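Local coordinates for protein L-ornithine N(5)-monooxygenase (Pseudomonas aeruginosa, PDB 3S5W) that uses FAD, NADPH and molecular oxygen to hydroxylate the side-chain amine of L-ornithine, the first step toward the hydroxamate groups of the siderophore pyoverdin, at residues A[45-50]-A[89-94]; A[83-88]-A[428-433]; A[274-279]-A[301-306]. One frame throughout, in Å; residues are numbered along the deposited sequence.

How the contacts relate
Segments of all three contacts reach the bound N5-hydroxyornithine, contact 1 through Lys89. Contact 1 sets helix 40-56 against the later part of the loop between strand 61-65 and helix 103-109; contact 2 pairs an earlier part of that loop with the entry to helix 432-447. Their centres are about 11 Å apart and their segments alternate along the chain. Contact 3, its segments separated by helices 279-287 and 290-299, falls in sequence between the halves of contact 2, its centre about 12 Å from that of contact 2 and about 21 Å from that of contact 1. Lys89, Ser430, Asn274 and Asn304 thus converge on one product molecule, flavin beside contact 2 and NADP beside contact 3.

Contact 1. Residues A[45-50]-A[89-94]; sequences LAIALQ and KDLVSL. With ONH (N~5~-hydroxy-L-ornithine), chain E.
With CG1 of Ile47 turned beside its backbone N (chi1 -62°) and CD1 extended beyond it (chi2 164°), the side chain reaches off helix 40-56 to the 89-94 loop, where Val92 offers CG1, likewise beside its own backbone N. Ile47 CD1 lies 3.7 Å from Val92 CG1 and 4.0 Å from Leu91 CB. The second branch, Ile47 CG2, also rests on Val92 CG1, so that one methyl sits against both branches of the isoleucine. The side chains cross at about a right angle, and the contact is wholly apolar and buried. Strand 30-36 and helix 40-56 are the first strand and helix of the Rossmann-like FAD-binding domain, and helix 126-137 closes the same cluster with Val136, which touches both Ile47 and Leu91. Asp90 OD1 closes an Asx turn with Val92 N at 2.9 Å, met from above the carboxylate plane, and an Asx motif with Ser93 N at 2.8 Å through its syn lone pair. The other oxygen, OD2, takes the hydroxyl of Ser93 and also the backbone N of Phe103, which ties the turn to the start of helix 103-109. Just before this turn, Lys89 stretches its extended chain to the carboxylate of N5-hydroxyornithine, with NZ 2.9 Å from OXT and a weak bond of 3.3 Å from NZ to the ligand's O.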
loop_
_atom_site.group_PDB
_atom_site.type_symbol
_atom_site.label_atom_id
_atom_site.label_comp_id
_atom_site.label_asym_id
_atom_site.label_seq_id
_atom_site.Cartn_x
_atom_site.Cartn_y
_atom_site.Cartn_z
ATOM N N LEU A 45 -3.734 12.940 7.470
ATOM C CA LEU A 45 -4.951 13.420 8.120
ATOM C C LEU A 45 -4.696 14.088 9.508
ATOM O O LEU A 45 -5.257 15.156 9.777
ATOM C CB LEU A 45 -5.972 12.292 8.235
ATOM C CG LEU A 45 -7.307 12.648 8.922
ATOM C CD1 LEU A 45 -8.013 13.764 8.141
ATOM C CD2 LEU A 45 -8.146 11.385 8.912
ATOM N N ALA A 46 -3.854 13.490 10.348
ATOM C CA ALA A 46 -3.486 14.061 11.653
ATOM C C ALA A 46 -2.874 15.464 11.485
ATOM O O ALA A 46 -3.161 16.409 12.271
ATOM C CB ALA A 46 -2.475 13.132 12.381
ATOM N N ILE A 47 -2.026 15.605 10.466
ATOM C CA ILE A 47 -1.449 16.918 10.142
ATOM C C ILE A 47 -2.526 17.926 9.753
ATOM O O ILE A 47 -2.533 19.072 10.246
ATOM C CB ILE A 47 -0.405 16.832 8.992
ATOM C CG1 ILE A 47 0.758 15.942 9.396
ATOM C CG2 ILE A 47 0.068 18.230 8.573
ATOM C CD1 ILE A 47 1.636 15.498 8.200
ATOM N N ALA A 48 -3.428 17.521 8.865
ATOM C CA ALA A 48 -4.452 18.443 8.383
ATOM C C ALA A 48 -5.410 18.851 9.528
ATOM O O ALA A 48 -5.848 20.021 9.604
ATOM C CB ALA A 48 -5.210 17.831 7.254
ATOM N N LEU A 49 -5.695 17.899 10.415
ATOM C CA LEU A 49 -6.499 18.170 11.635
ATOM C C LEU A 49 -5.816 19.175 12.535
ATOM O O LEU A 49 -6.466 20.120 13.001
ATOM C CB LEU A 49 -6.813 16.888 12.422
ATOM C CG LEU A 49 -7.764 15.894 11.764
ATOM C CD1 LEU A 49 -7.753 14.549 12.496
ATOM C CD2 LEU A 49 -9.160 16.456 11.613
ATOM N N GLN A 50 -4.511 18.991 12.753
ATOM C CA GLN A 50 -3.695 19.929 13.543
ATOM C C GLN A 50 -3.666 21.361 12.965
ATOM O O GLN A 50 -3.684 22.341 13.739
ATOM C CB GLN A 50 -2.273 19.388 13.780
ATOM C CG GLN A 50 -1.331 20.395 14.438
ATOM C CD GLN A 50 0.042 19.830 14.729
ATOM O OE1 GLN A 50 0.335 19.434 15.860
ATOM N NE2 GLN A 50 0.893 19.780 13.712
ATOM N N LYS A 89 5.724 15.061 -3.504
ATOM C CA LYS A 89 4.393 14.495 -3.195
ATOM C C LYS A 89 4.471 13.816 -1.806
ATOM O O LYS A 89 4.047 12.664 -1.605
ATOM C CB LYS A 89 3.962 13.546 -4.311
ATOM C CG LYS A 89 3.760 14.282 -5.684
ATOM C CD LYS A 89 2.702 13.587 -6.539
ATOM C CE LYS A 89 2.625 14.129 -7.956
ATOM N NZ LYS A 89 1.483 13.473 -8.728
ATOM N N ASP A 90 5.075 14.527 -0.874
ATOM C CA ASP A 90 5.190 14.114 0.520
ATOM C C ASP A 90 3.829 14.307 1.233
ATOM O O ASP A 90 2.833 14.525 0.596
ATOM C CB ASP A 90 6.321 14.930 1.181
ATOM C CG ASP A 90 6.001 16.420 1.254
ATOM O OD1 ASP A 90 4.809 16.757 1.175
ATOM O OD2 ASP A 90 6.930 17.272 1.367
ATOM N N LEU A 91 3.782 14.218 2.556
ATOM C CA LEU A 91 2.469 14.250 3.262
ATOM C C LEU A 91 1.716 15.607 3.261
ATOM O O LEU A 91 0.539 15.647 3.624
ATOM C CB LEU A 91 2.658 13.800 4.713
ATOM C CG LEU A 91 3.127 12.344 4.912
ATOM C CD1 LEU A 91 3.334 11.983 6.373
ATOM C CD2 LEU A 91 2.156 11.420 4.290
ATOM N N VAL A 92 2.379 16.687 2.834
ATOM C CA VAL A 92 1.845 18.049 3.045
ATOM C C VAL A 92 1.919 19.014 1.878
ATOM O O VAL A 92 1.048 19.884 1.731
ATOM C CB VAL A 92 2.507 18.776 4.278
ATOM C CG1 VAL A 92 2.285 18.020 5.556
ATOM C CG2 VAL A 92 4.024 18.985 4.070
ATOM N N SER A 93 2.986 18.892 1.076
ATOM C CA SER A 93 3.404 19.983 0.195
ATOM C C SER A 93 2.391 20.414 -0.853
ATOM O O SER A 93 2.312 21.604 -1.171
ATOM C CB SER A 93 4.791 19.718 -0.418
ATOM O OG SER A 93 5.770 19.805 0.611
ATOM N N LEU A 94 1.626 19.475 -1.408
ATOM C CA LEU A 94 0.596 19.863 -2.389
ATOM C C LEU A 94 -0.474 20.790 -1.794
ATOM O O LEU A 94 -1.150 21.501 -2.525
ATOM C CB LEU A 94 -0.064 18.639 -3.021
ATOM C CG LEU A 94 0.820 17.777 -3.922
ATOM C CD1 LEU A 94 -0.030 16.807 -4.742
ATOM C CD2 LEU A 94 1.629 18.675 -4.842
HETATM C C ONH E . 2.531 10.262 -9.419
HETATM N N ONH E . 3.322 8.719 -11.170
HETATM O O ONH E . 3.405 11.047 -9.892
HETATM C CA ONH E . 2.513 8.850 -9.933
HETATM C CB ONH E . 2.963 7.892 -8.824
HETATM C CD ONH E . 3.283 5.522 -8.236
HETATM N NE ONH E . 3.144 4.196 -8.781
HETATM C CG ONH E . 2.838 6.464 -9.331
HETATM O OZ ONH E . 3.867 3.189 -8.184
HETATM O OXT ONH E . 1.672 10.584 -8.549
#

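Contact 2. Residues A[83-88]-A[428-433]; sequences LQISFL and LLSVLP. With FAD (flavin-adenine dinucleotide), chain C; ONH (N~5~-hydroxy-L-ornithine), chain E.
Ahead of Leu429, which packs on Ile85, Leu428 lays CD1 3.7 Å from CG of N5-hydroxyornithine and sets CB and CD2 by flavin O2 and N1. Here a loop leading into helix 432-447 and the 83-88 loop together form part of the flavin and substrate pocket of this class B N-hydroxylating monooxygenase. At Leu429 the backbone N gives a nearly straight bond to flavin O2 (2.9 Å, 166°), and from the 83-88 side Gln84 N does the same for O4 (2.8 Å, 174°), so the two carbonyl oxygens that flank N3 are gripped by backbone amides, one from each segment. Both bonds would be expected to draw electron density toward the pyrimidine carbonyls. The side chain of Leu429 brings CD1 to 4.0 Å from CG2 of Ile85, with Leu83 CD1 a little farther off; Phe129 of helix 126-137 touches both Leu83 and Leu429. Ser430 follows, its OG placed beside its backbone N (chi1 -49°) and bonded to product OXT at 2.7 Å. Ile85 directs CG1 anti to its backbone N, which puts CD1 between flavin O2 and product OXT, while CG2 rests near flavin N3. The same Ile85 CD1 comes within 3.4 Å of Ser430 OG, an apolar methyl against the oxygen that holds the carboxylate. Val431 takes the N-cap position, and a type I turn from Leu429 to Leu432 swings the chain into helix 432-447. In the first turn of that helix, Pro433 O accepts a hydrogen bond from Arg95 NH1, and Pro433 CG packs 3.4 Å from Leu91 O.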
loop_
_atom_site.group_PDB
_atom_site.type_symbol
_atom_site.label_atom_id
_atom_site.label_comp_id
_atom_site.label_asym_id
_atom_site.label_seq_id
_atom_site.Cartn_x
_atom_site.Cartn_y
_atom_site.Cartn_z
ATOM N N LEU A 83 11.762 5.125 -4.241
ATOM C CA LEU A 83 10.419 5.672 -4.199
ATOM C C LEU A 83 9.920 5.880 -5.636
ATOM O O LEU A 83 10.667 6.303 -6.451
ATOM C CB LEU A 83 10.439 6.988 -3.439
ATOM C CG LEU A 83 9.153 7.631 -2.934
ATOM C CD1 LEU A 83 8.520 6.832 -1.861
ATOM C CD2 LEU A 83 9.377 9.056 -2.477
ATOM N N GLN A 84 8.673 5.558 -5.936
ATOM C CA GLN A 84 8.199 5.674 -7.318
ATOM C C GLN A 84 7.338 6.899 -7.518
ATOM O O GLN A 84 6.422 6.898 -8.357
ATOM C CB GLN A 84 7.395 4.451 -7.701
ATOM C CG GLN A 84 7.994 3.212 -7.191
ATOM C CD GLN A 84 7.448 2.061 -7.919
ATOM O OE1 GLN A 84 7.695 1.896 -9.122
ATOM N NE2 GLN A 84 6.653 1.257 -7.223
ATOM N N ILE A 85 7.635 7.939 -6.743
ATOM C CA ILE A 85 6.907 9.201 -6.811
ATOM C C ILE A 85 7.887 10.308 -6.395
ATOM O O ILE A 85 8.815 10.032 -5.626
ATOM C CB ILE A 85 5.669 9.146 -5.886
ATOM C CG1 ILE A 85 4.616 10.211 -6.270
ATOM C CG2 ILE A 85 6.081 9.198 -4.404
ATOM C CD1 ILE A 85 3.268 10.044 -5.499
ATOM N N SER A 86 7.718 11.536 -6.900
ATOM C CA SER A 86 8.599 12.657 -6.472
ATOM C C SER A 86 8.488 12.907 -4.964
ATOM O O SER A 86 7.391 12.816 -4.399
ATOM C CB SER A 86 8.241 13.953 -7.213
ATOM O OG SER A 86 8.973 15.080 -6.727
ATOM N N PHE A 87 9.611 13.241 -4.331
ATOM C CA PHE A 87 9.597 13.603 -2.919
ATOM C C PHE A 87 8.706 14.827 -2.622
ATOM O O PHE A 87 8.319 15.034 -1.487
ATOM C CB PHE A 87 11.013 13.822 -2.391
ATOM C CG PHE A 87 11.644 15.128 -2.826
ATOM C CD1 PHE A 87 11.344 16.324 -2.174
ATOM C CD2 PHE A 87 12.551 15.156 -3.883
ATOM C CE1 PHE A 87 11.949 17.526 -2.558
ATOM C CE2 PHE A 87 13.155 16.355 -4.265
ATOM C CZ PHE A 87 12.833 17.546 -3.599
ATOM N N LEU A 88 8.395 15.629 -3.635
ATOM C CA LEU A 88 7.496 16.758 -3.455
ATOM C C LEU A 88 6.025 16.326 -3.237
ATOM O O LEU A 88 5.192 17.140 -2.844
ATOM C CB LEU A 88 7.600 17.732 -4.624
ATOM C CG LEU A 88 8.924 18.500 -4.767
ATOM C CD1 LEU A 88 8.968 19.252 -6.101
ATOM C CD2 LEU A 88 9.128 19.466 -3.578
ATOM N N LEU A 428 -2.299 5.589 -3.487
ATOM C CA LEU A 428 -0.877 6.020 -3.533
ATOM C C LEU A 428 -0.621 7.163 -2.568
ATOM O O LEU A 428 -1.504 7.543 -1.789
ATOM C CB LEU A 428 -0.506 6.445 -4.969
ATOM C CG LEU A 428 -0.710 5.413 -6.080
ATOM C CD1 LEU A 428 -0.342 6.027 -7.433
ATOM C CD2 LEU A 428 0.114 4.153 -5.839
ATOM N N LEU A 429 0.593 7.717 -2.608
ATOM C CA LEU A 429 0.890 8.960 -1.858
ATOM C C LEU A 429 0.416 10.221 -2.588
ATOM O O LEU A 429 0.414 11.308 -2.005
ATOM C CB LEU A 429 2.413 9.072 -1.620
ATOM C CG LEU A 429 3.035 7.957 -0.818
ATOM C CD1 LEU A 429 4.559 7.974 -0.965
ATOM C CD2 LEU A 429 2.611 8.068 0.688
ATOM N N SER A 430 0.005 10.069 -3.859
ATOM C CA SER A 430 -0.189 11.182 -4.799
ATOM C C SER A 430 -0.992 12.421 -4.358
ATOM O O SER A 430 -0.605 13.566 -4.629
ATOM C CB SER A 430 -0.728 10.648 -6.167
ATOM O OG SER A 430 0.054 9.544 -6.623
ATOM N N VAL A 431 -2.126 12.186 -3.711
ATOM C CA VAL A 431 -3.017 13.300 -3.373
ATOM C C VAL A 431 -3.279 13.392 -1.855
ATOM O O VAL A 431 -4.207 14.069 -1.445
ATOM C CB VAL A 431 -4.370 13.265 -4.131
ATOM C CG1 VAL A 431 -4.176 13.445 -5.646
ATOM C CG2 VAL A 431 -5.164 11.958 -3.829
ATOM N N LEU A 432 -2.450 12.742 -1.051
ATOM C CA LEU A 432 -2.678 12.691 0.387
ATOM C C LEU A 432 -2.881 14.070 1.024
ATOM O O LEU A 432 -3.795 14.216 1.816
ATOM C CB LEU A 432 -1.598 11.891 1.104
ATOM C CG LEU A 432 -1.553 10.373 0.823
ATOM C CD1 LEU A 432 -0.650 9.778 1.837
ATOM C CD2 LEU A 432 -2.909 9.719 0.904
ATOM N N PRO A 433 -2.052 15.086 0.673
ATOM C CA PRO A 433 -2.297 16.393 1.330
ATOM C C PRO A 433 -3.671 17.004 1.061
ATOM O O PRO A 433 -4.247 17.681 1.936
ATOM C CB PRO A 433 -1.199 17.311 0.748
ATOM C CG PRO A 433 -0.101 16.364 0.311
ATOM C CD PRO A 433 -0.829 15.097 -0.166
HETATM P PA FAD C . -0.697 1.771 4.604
HETATM O O1A FAD C . -0.788 0.396 4.058
HETATM O O2A FAD C . 0.649 2.481 4.378
HETATM O O5B FAD C . -0.976 1.745 6.205
HETATM C C5B FAD C . -2.040 0.971 6.707
HETATM C C4B FAD C . -1.745 0.834 8.191
HETATM O O4B FAD C . -2.840 0.184 8.776
HETATM C C3B FAD C . -0.532 -0.062 8.422
HETATM O O3B FAD C . 0.451 0.641 9.156
HETATM C C2B FAD C . -1.084 -1.264 9.199
HETATM O O2B FAD C . -0.233 -1.653 10.271
HETATM C C1B FAD C . -2.357 -0.712 9.766
HETATM N N9A FAD C . -3.440 -1.673 9.950
HETATM C C8A FAD C . -3.969 -2.563 9.022
HETATM N N7A FAD C . -5.021 -3.200 9.618
HETATM C C5A FAD C . -5.162 -2.702 10.876
HETATM C C6A FAD C . -6.060 -2.990 11.903
HETATM N N6A FAD C . -7.157 -3.727 11.663
HETATM N N1A FAD C . -5.930 -2.298 13.105
HETATM C C2A FAD C . -4.962 -1.335 13.305
HETATM N N3A FAD C . -4.065 -1.045 12.282
HETATM C C4A FAD C . -4.175 -1.728 11.093
HETATM N N1 FAD C . 2.863 4.701 -3.182
HETATM C C2 FAD C . 3.520 5.777 -3.764
HETATM O O2 FAD C . 2.914 6.805 -4.017
HETATM N N3 FAD C . 4.864 5.701 -4.067
HETATM C C4 FAD C . 5.594 4.572 -3.791
HETATM O O4 FAD C . 6.812 4.566 -4.039
HETATM C C4X FAD C . 4.933 3.470 -3.215
HETATM N N5 FAD C . 5.637 2.306 -2.942
HETATM C C5X FAD C . 4.983 1.218 -2.387
HETATM C C6 FAD C . 5.708 0.048 -2.117
HETATM C C7 FAD C . 5.081 -1.059 -1.561
HETATM C C7M FAD C . 5.922 -2.286 -1.309
HETATM C C8 FAD C . 3.716 -1.007 -1.301
HETATM C C8M FAD C . 2.973 -2.164 -0.698
HETATM C C9 FAD C . 2.988 0.149 -1.563
HETATM C C9A FAD C . 3.613 1.286 -2.093
HETATM N N10 FAD C . 2.897 2.457 -2.367
HETATM C C10 FAD C . 3.559 3.535 -2.944
HETATM C "C1'" FAD C . 1.422 2.568 -2.131
HETATM C "C2'" FAD C . 1.018 2.671 -0.646
HETATM O "O2'" FAD C . -0.306 2.129 -0.616
HETATM C "C3'" FAD C . 1.002 4.131 -0.218
HETATM O "O3'" FAD C . 2.285 4.761 -0.406
HETATM C "C4'" FAD C . 0.641 4.284 1.281
HETATM O "O4'" FAD C . 1.441 3.392 2.049
HETATM C "C5'" FAD C . -0.869 4.134 1.602
HETATM O "O5'" FAD C . -1.071 4.649 2.904
HETATM P P FAD C . -2.237 4.120 3.893
HETATM O O1P FAD C . -1.980 4.810 5.210
HETATM O O2P FAD C . -3.548 4.376 3.201
HETATM O O3P FAD C . -1.951 2.554 4.001
HETATM C C ONH E . 2.531 10.262 -9.419
HETATM N N ONH E . 3.322 8.719 -11.170
HETATM O O ONH E . 3.405 11.047 -9.892
HETATM C CA ONH E . 2.513 8.850 -9.933
HETATM C CB ONH E . 2.963 7.892 -8.824
HETATM C CD ONH E . 3.283 5.522 -8.236
HETATM N NE ONH E . 3.144 4.196 -8.781
HETATM C CG ONH E . 2.838 6.464 -9.331
HETATM O OZ ONH E . 3.867 3.189 -8.184
HETATM O OXT ONH E . 1.672 10.584 -8.549
#

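Contact 3. Residues A[274-279]-A[301-306]; sequences NEVFAP and HNTNYS. With ONH (N~5~-hydroxy-L-ornithine), chain E; NAP (NADP nicotinamide-adenine-dinucleotide phosphate), chain F.
The ring of Phe277 is sandwiched: CA of N5-hydroxyornithine sits over the centre of one face, and CG1 of Val276 covers the opposite face toward the rim. Thr303 meets the far end of the ring obliquely, with OG1 3.2 Å and CB 3.4 Å from Phe277 CZ, the two side chains sliding past each other in opposite directions. The 274-279 loop, with a 3-10 turn at 275-277, and the loop between helices 290-299 and 310-326 form the meeting point of the substrate and NADP sites. Thr303 OG1 stands between its backbone N and carbonyl carbon (chi1 59°), where it hydrogen-bonds to the backbone oxygen of Tyr300; toward Phe277 it makes van der Waals contact. The amide of Asn274 reads the amino-acid end of the product with both its atoms: OD1 accepts from the product N at 2.7 Å, and ND2 donates to the carboxylate oxygen O. Asn304 serves the other end, its OD1 accepting from the hydroxylated nitrogen NE at 2.8 Å, while its backbone oxygen takes the ribose hydroxyl O3D of NADP. A single residue thus touches product and dinucleotide together, and its ND2 lies over one face of the Tyr305 ring, offset toward the rim. That ring has phosphate oxygen O2A of NADP at its edge. Past it, Ser306 holds NADP at two places: its backbone N reaches O1A almost straight (171°), and its OG lies 2.7 Å from O2X of the 2'-phosphate.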
loop_
_atom_site.group_PDB
_atom_site.type_symbol
_atom_site.label_atom_id
_atom_site.label_comp_id
_atom_site.label_asym_id
_atom_site.label_seq_id
_atom_site.Cartn_x
_atom_site.Cartn_y
_atom_site.Cartn_z
ATOM N N ASN A 274 0.957 11.754 -16.689
ATOM C CA ASN A 274 1.084 11.861 -15.227
ATOM C C ASN A 274 0.080 12.822 -14.595
ATOM O O ASN A 274 -0.128 12.802 -13.361
ATOM C CB ASN A 274 2.509 12.213 -14.785
ATOM C CG ASN A 274 2.851 11.586 -13.423
ATOM O OD1 ASN A 274 2.713 10.373 -13.243
ATOM N ND2 ASN A 274 3.284 12.403 -12.482
ATOM N N GLU A 275 -0.543 13.646 -15.441
ATOM C CA GLU A 275 -1.662 14.484 -14.983
ATOM C C GLU A 275 -2.851 13.679 -14.407
ATOM O O GLU A 275 -3.667 14.248 -13.669
ATOM C CB GLU A 275 -2.118 15.457 -16.068
ATOM C CG GLU A 275 -1.034 16.555 -16.259
ATOM C CD GLU A 275 -1.421 17.636 -17.228
ATOM O OE1 GLU A 275 -2.504 17.535 -17.832
ATOM O OE2 GLU A 275 -0.615 18.574 -17.409
ATOM N N VAL A 276 -2.923 12.388 -14.703
ATOM C CA VAL A 276 -3.996 11.509 -14.133
ATOM C C VAL A 276 -3.893 11.369 -12.601
ATOM O O VAL A 276 -4.852 10.911 -11.931
ATOM C CB VAL A 276 -4.080 10.120 -14.856
ATOM C CG1 VAL A 276 -2.930 9.195 -14.495
ATOM C CG2 VAL A 276 -5.394 9.414 -14.605
ATOM N N PHE A 277 -2.728 11.737 -12.059
ATOM C CA PHE A 277 -2.514 11.709 -10.601
ATOM C C PHE A 277 -2.740 13.056 -9.916
ATOM O O PHE A 277 -2.756 13.132 -8.668
ATOM C CB PHE A 277 -1.106 11.176 -10.279
ATOM C CG PHE A 277 -0.871 9.798 -10.781
ATOM C CD1 PHE A 277 -0.205 9.593 -11.987
ATOM C CD2 PHE A 277 -1.330 8.687 -10.066
ATOM C CE1 PHE A 277 0.006 8.291 -12.474
ATOM C CE2 PHE A 277 -1.125 7.393 -10.540
ATOM C CZ PHE A 277 -0.439 7.195 -11.757
ATOM N N ALA A 278 -2.920 14.113 -10.706
ATOM C CA ALA A 278 -3.079 15.471 -10.159
ATOM C C ALA A 278 -4.389 15.558 -9.333
ATOM O O ALA A 278 -5.363 14.851 -9.649
ATOM C CB ALA A 278 -3.089 16.516 -11.276
ATOM N N PRO A 279 -4.403 16.386 -8.274
ATOM C CA PRO A 279 -5.645 16.531 -7.489
ATOM C C PRO A 279 -6.895 16.835 -8.355
ATOM O O PRO A 279 -7.960 16.290 -8.074
ATOM C CB PRO A 279 -5.338 17.693 -6.549
ATOM C CG PRO A 279 -3.832 17.538 -6.262
ATOM C CD PRO A 279 -3.260 17.086 -7.646
ATOM N N HIS A 301 -4.083 2.201 -16.805
ATOM C CA HIS A 301 -3.700 1.095 -15.927
ATOM C C HIS A 301 -2.171 0.990 -15.798
ATOM O O HIS A 301 -1.659 0.726 -14.702
ATOM C CB HIS A 301 -4.268 -0.229 -16.465
ATOM C CG HIS A 301 -4.304 -1.343 -15.461
ATOM N ND1 HIS A 301 -3.581 -2.514 -15.612
ATOM C CD2 HIS A 301 -5.017 -1.491 -14.319
ATOM C CE1 HIS A 301 -3.832 -3.323 -14.597
ATOM N NE2 HIS A 301 -4.694 -2.723 -13.798
ATOM N N ASN A 302 -1.455 1.248 -16.905
ATOM C CA ASN A 302 -0.004 1.098 -16.948
ATOM C C ASN A 302 0.813 2.244 -16.320
ATOM O O ASN A 302 2.041 2.269 -16.419
ATOM C CB ASN A 302 0.469 0.805 -18.394
ATOM C CG ASN A 302 0.538 2.036 -19.242
ATOM O OD1 ASN A 302 -0.226 2.989 -19.043
ATOM N ND2 ASN A 302 1.484 2.048 -20.205
ATOM N N THR A 303 0.136 3.198 -15.709
ATOM C CA THR A 303 0.821 4.215 -14.872
ATOM C C THR A 303 1.082 3.634 -13.480
ATOM O O THR A 303 1.867 4.168 -12.712
ATOM C CB THR A 303 -0.060 5.446 -14.668
ATOM O OG1 THR A 303 -1.281 5.038 -14.034
ATOM C CG2 THR A 303 -0.368 6.111 -16.012
ATOM N N ASN A 304 0.429 2.516 -13.161
ATOM C CA ASN A 304 0.514 2.013 -11.791
ATOM C C ASN A 304 0.530 0.507 -11.564
ATOM O O ASN A 304 1.026 0.067 -10.535
ATOM C CB ASN A 304 -0.595 2.635 -10.930
ATOM C CG ASN A 304 -0.337 2.449 -9.415
ATOM O OD1 ASN A 304 0.682 2.910 -8.898
ATOM N ND2 ASN A 304 -1.241 1.732 -8.718
ATOM N N TYR A 305 -0.040 -0.283 -12.466
ATOM C CA TYR A 305 -0.196 -1.714 -12.218
ATOM C C TYR A 305 0.505 -2.537 -13.283
ATOM O O TYR A 305 0.455 -2.162 -14.479
ATOM C CB TYR A 305 -1.693 -2.087 -12.217
ATOM C CG TYR A 305 -2.467 -1.449 -11.093
ATOM C CD1 TYR A 305 -2.325 -1.927 -9.782
ATOM C CD2 TYR A 305 -3.365 -0.392 -11.333
ATOM C CE1 TYR A 305 -3.023 -1.367 -8.734
ATOM C CE2 TYR A 305 -4.086 0.196 -10.279
ATOM C CZ TYR A 305 -3.905 -0.309 -8.976
ATOM O OH TYR A 305 -4.582 0.224 -7.900
ATOM N N SER A 306 1.143 -3.639 -12.845
ATOM C CA SER A 306 1.862 -4.595 -13.709
ATOM C C SER A 306 2.961 -3.918 -14.537
ATOM O O SER A 306 3.192 -4.271 -15.718
ATOM C CB SER A 306 0.893 -5.330 -14.657
ATOM O OG SER A 306 -0.130 -5.990 -13.925
HETATM C C ONH E . 2.531 10.262 -9.419
HETATM N N ONH E . 3.322 8.719 -11.170
HETATM O O ONH E . 3.405 11.047 -9.892
HETATM C CA ONH E . 2.513 8.850 -9.933
HETATM C CB ONH E . 2.963 7.892 -8.824
HETATM C CD ONH E . 3.283 5.522 -8.236
HETATM N NE ONH E . 3.144 4.196 -8.781
HETATM C CG ONH E . 2.838 6.464 -9.331
HETATM O OZ ONH E . 3.867 3.189 -8.184
HETATM O OXT ONH E . 1.672 10.584 -8.549
HETATM P PA NAP F . 0.917 -5.128 -9.304
HETATM O O1A NAP F . 1.347 -4.016 -10.160
HETATM O O2A NAP F . -0.518 -5.233 -9.126
HETATM O O5B NAP F . 1.639 -6.426 -9.861
HETATM C C5B NAP F . 1.019 -7.634 -9.617
HETATM C C4B NAP F . 1.806 -8.622 -10.451
HETATM O O4B NAP F . 1.338 -9.867 -10.016
HETATM C C3B NAP F . 1.477 -8.476 -11.943
HETATM O O3B NAP F . 2.646 -8.895 -12.634
HETATM C C2B NAP F . 0.359 -9.525 -12.080
HETATM O O2B NAP F . 0.349 -10.101 -13.354
HETATM C C1B NAP F . 0.803 -10.615 -11.076
HETATM N N9A NAP F . -0.363 -11.417 -10.669
HETATM C C8A NAP F . -1.478 -10.977 -9.988
HETATM N N7A NAP F . -2.333 -12.010 -9.817
HETATM C C5A NAP F . -1.789 -13.090 -10.404
HETATM C C6A NAP F . -2.241 -14.402 -10.554
HETATM N N6A NAP F . -3.429 -14.762 -10.083
HETATM N N1A NAP F . -1.452 -15.293 -11.218
HETATM C C2A NAP F . -0.229 -14.951 -11.731
HETATM N N3A NAP F . 0.227 -13.648 -11.587
HETATM C C4A NAP F . -0.553 -12.738 -10.951
HETATM O O3 NAP F . 1.667 -5.093 -7.874
HETATM P PN NAP F . 3.160 -4.639 -7.385
HETATM O O1N NAP F . 3.227 -5.023 -5.935
HETATM O O2N NAP F . 4.249 -5.134 -8.288
HETATM O O5D NAP F . 2.924 -3.052 -7.522
HETATM C C5D NAP F . 3.750 -2.050 -8.076
HETATM C C4D NAP F . 3.389 -0.880 -7.166
HETATM O O4D NAP F . 4.406 0.055 -6.922
HETATM C C3D NAP F . 2.223 0.008 -7.571
HETATM O O3D NAP F . 1.016 -0.710 -7.655
HETATM C C2D NAP F . 2.311 1.052 -6.445
HETATM O O2D NAP F . 1.532 0.806 -5.281
HETATM C C1D NAP F . 3.798 1.016 -6.067
HETATM P P2B NAP F . -0.717 -9.710 -14.510
HETATM O O1X NAP F . -0.591 -10.909 -15.442
HETATM O O2X NAP F . -0.177 -8.404 -15.060
HETATM O O3X NAP F . -2.075 -9.521 -13.883
#